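Local structure of dihydroorotate dehydrogenase (Schistosoma mansoni, 6UY4) at residues R219-L222 and S223-A227. The protein probably catalyses the oxidation of (S)-dihydroorotate to orotate with a quinone as electron acceptor, using FMN, in de novo pyrimidine biosynthesis. Numbering follows the deposited sequence.
Sequences RDLL and SKVLA
Two turns of the amphipathic helix 215-230 supply a worked example of i to i+4 pairing, with Asp220 facing Lys224 on one flank and Leu221 beside Val225 on the next. The charged pair is a loose salt bridge: Lys224 NZ lies 3.4 Å from Asp220 OD1, with OD2 of the same carboxylate slightly farther off. Lys224 slants outward and back toward the preceding turn, its CG beside the backbone N and anti to the carbonyl carbon (chi1 -65°) and the rest of the chain extended. With CG on the far side from its own backbone N (chi1 160°), the Asp220 carboxylate is tipped slightly forward, and the longer Lys224 covers most of the gap. Along this path the methylenes of Lys224 pass close to the aspartate's own carbonyl, Lys224 CG coming 3.6 Å from Asp220 O. Lys224 N donates to Asp220 O at 3.1 Å, one of the i to i+4 backbone bonds of the helix.

The helix links strands 196-200 and 238-242 in a right-handed beta-alpha-beta crossover of the TIM barrel, on the outer helical layer, and its apolar face is buried. Here Leu221 and Val225 point the same way, side by side, with Leu221 CD1 3.8 Å from Val225 CG2; both rest on helix 179-190, against Tyr183 and Val187 respectively. Leu222 packs instead on Val257 of helix 248-259 and on Ile265, while in the backbone Leu226 N donates to Leu222 O at 2.9 Å. The side chain of Leu221 lies about 13 Å from the bound FMN.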
ATOM      1  N   ARG A 219      -1.478 -21.638  -2.231  1.00 73.23           N
ATOM      2  CA  ARG A 219      -0.695 -22.292  -3.275  1.00 68.55           C
ATOM      3  C   ARG A 219      -1.496 -22.409  -4.565  1.00 70.12           C
ATOM      4  O   ARG A 219      -0.953 -22.230  -5.662  1.00 72.31           O
ATOM      5  CB  ARG A 219      -0.237 -23.671  -2.799  1.00 65.93           C
ATOM      6  CG  ARG A 219       0.779 -24.337  -3.712  1.00 70.98           C
ATOM      7  CD  ARG A 219       1.004 -25.792  -3.325  1.00 83.47           C
ATOM      8  NE  ARG A 219       1.403 -25.943  -1.927  1.00 90.33           N
ATOM      9  CZ  ARG A 219       2.663 -25.941  -1.502  1.00 87.73           C
ATOM     10  NH1 ARG A 219       3.658 -25.790  -2.366  1.00 81.53           N
ATOM     11  NH2 ARG A 219       2.929 -26.089  -0.212  1.00 82.37           N
ATOM     12  N   ASP A 220      -2.791 -22.710  -4.451  1.00 66.49           N
ATOM     13  CA  ASP A 220      -3.650 -22.747  -5.628  1.00 69.25           C
ATOM     14  C   ASP A 220      -3.756 -21.371  -6.274  1.00 70.96           C
ATOM     15  O   ASP A 220      -3.695 -21.247  -7.503  1.00 70.49           O
ATOM     16  CB  ASP A 220      -5.035 -23.267  -5.245  1.00 73.48           C
ATOM     17  CG  ASP A 220      -6.097 -22.892  -6.255  1.00 79.90           C
ATOM     18  OD1 ASP A 220      -6.177 -23.558  -7.308  1.00 80.66           O
ATOM     19  OD2 ASP A 220      -6.848 -21.926  -5.996  1.00 75.40           O
ATOM     20  N   LEU A 221      -3.915 -20.327  -5.458  1.00 69.86           N
ATOM     21  CA  LEU A 221      -4.012 -18.972  -5.991  1.00 65.81           C
ATOM     22  C   LEU A 221      -2.739 -18.584  -6.732  1.00 67.90           C
ATOM     23  O   LEU A 221      -2.791 -18.097  -7.866  1.00 69.04           O
ATOM     24  CB  LEU A 221      -4.304 -17.985  -4.860  1.00 67.96           C
ATOM     25  CG  LEU A 221      -4.209 -16.495  -5.195  1.00 65.46           C
ATOM     26  CD1 LEU A 221      -5.224 -16.109  -6.257  1.00 70.27           C
ATOM     27  CD2 LEU A 221      -4.396 -15.654  -3.942  1.00 61.96           C
ATOM     28  N   LEU A 222      -1.579 -18.802  -6.106  1.00 64.20           N
ATOM     29  CA  LEU A 222      -0.319 -18.435  -6.744  1.00 61.43           C
ATOM     30  C   LEU A 222      -0.061 -19.256  -8.000  1.00 62.55           C
ATOM     31  O   LEU A 222       0.550 -18.754  -8.950  1.00 68.54           O
ATOM     32  CB  LEU A 222       0.839 -18.596  -5.759  1.00 69.26           C
ATOM     33  CG  LEU A 222       0.829 -17.657  -4.553  1.00 69.82           C
ATOM     34  CD1 LEU A 222       2.106 -17.815  -3.743  1.00 66.65           C
ATOM     35  CD2 LEU A 222       0.644 -16.216  -5.000  1.00 61.96           C
ATOM     36  N   SER A 223      -0.518 -20.508  -8.029  1.00 66.61           N
ATOM     37  CA  SER A 223      -0.315 -21.339  -9.212  1.00 67.04           C
ATOM     38  C   SER A 223      -1.073 -20.777 -10.409  1.00 62.60           C
ATOM     39  O   SER A 223      -0.509 -20.620 -11.498  1.00 63.89           O
ATOM     40  CB  SER A 223      -0.745 -22.777  -8.921  1.00 65.01           C
ATOM     41  OG  SER A 223      -0.462 -23.625 -10.019  1.00 73.35           O
ATOM     42  N   LYS A 224      -2.357 -20.464 -10.222  1.00 61.29           N
ATOM     43  CA  LYS A 224      -3.149 -19.906 -11.313  1.00 65.09           C
ATOM     44  C   LYS A 224      -2.661 -18.514 -11.698  1.00 66.52           C
ATOM     45  O   LYS A 224      -2.661 -18.156 -12.882  1.00 64.70           O
ATOM     46  CB  LYS A 224      -4.625 -19.863 -10.920  1.00 62.33           C
ATOM     47  CG  LYS A 224      -5.260 -21.229 -10.721  1.00 66.31           C
ATOM     48  CD  LYS A 224      -6.667 -21.103 -10.161  1.00 75.72           C
ATOM     49  CE  LYS A 224      -7.344 -22.457 -10.053  1.00 70.02           C
ATOM     50  NZ  LYS A 224      -8.625 -22.376  -9.295  1.00 86.80           N
ATOM     51  N   VAL A 225      -2.244 -17.716 -10.712  1.00 65.11           N
ATOM     52  CA  VAL A 225      -1.782 -16.361 -10.997  1.00 64.91           C
ATOM     53  C   VAL A 225      -0.496 -16.392 -11.814  1.00 65.80           C
ATOM     54  O   VAL A 225      -0.340 -15.635 -12.780  1.00 64.93           O
ATOM     55  CB  VAL A 225      -1.608 -15.572  -9.687  1.00 62.66           C
ATOM     56  CG1 VAL A 225      -0.757 -14.335  -9.915  1.00 67.20           C
ATOM     57  CG2 VAL A 225      -2.966 -15.183  -9.128  1.00 64.30           C
ATOM     58  N   LEU A 226       0.442 -17.271 -11.451  1.00 64.01           N
ATOM     59  CA  LEU A 226       1.688 -17.365 -12.204  1.00 69.21           C
ATOM     60  C   LEU A 226       1.464 -17.931 -13.600  1.00 66.54           C
ATOM     61  O   LEU A 226       2.191 -17.573 -14.534  1.00 62.39           O
ATOM     62  CB  LEU A 226       2.704 -18.213 -11.440  1.00 64.75           C
ATOM     63  CG  LEU A 226       3.260 -17.551 -10.180  1.00 65.45           C
ATOM     64  CD1 LEU A 226       4.319 -18.426  -9.541  1.00 61.57           C
ATOM     65  CD2 LEU A 226       3.816 -16.173 -10.505  1.00 62.27           C
ATOM     66  N   ALA A 227       0.476 -18.811 -13.763  1.00 63.35           N
ATOM     67  CA  ALA A 227       0.141 -19.310 -15.092  1.00 60.81           C
ATOM     68  C   ALA A 227      -0.362 -18.182 -15.984  1.00 66.33           C
ATOM     69  O   ALA A 227       0.048 -18.059 -17.145  1.00 73.94           O
ATOM     70  CB  ALA A 227      -0.900 -20.423 -14.988  1.00 62.29           C
TER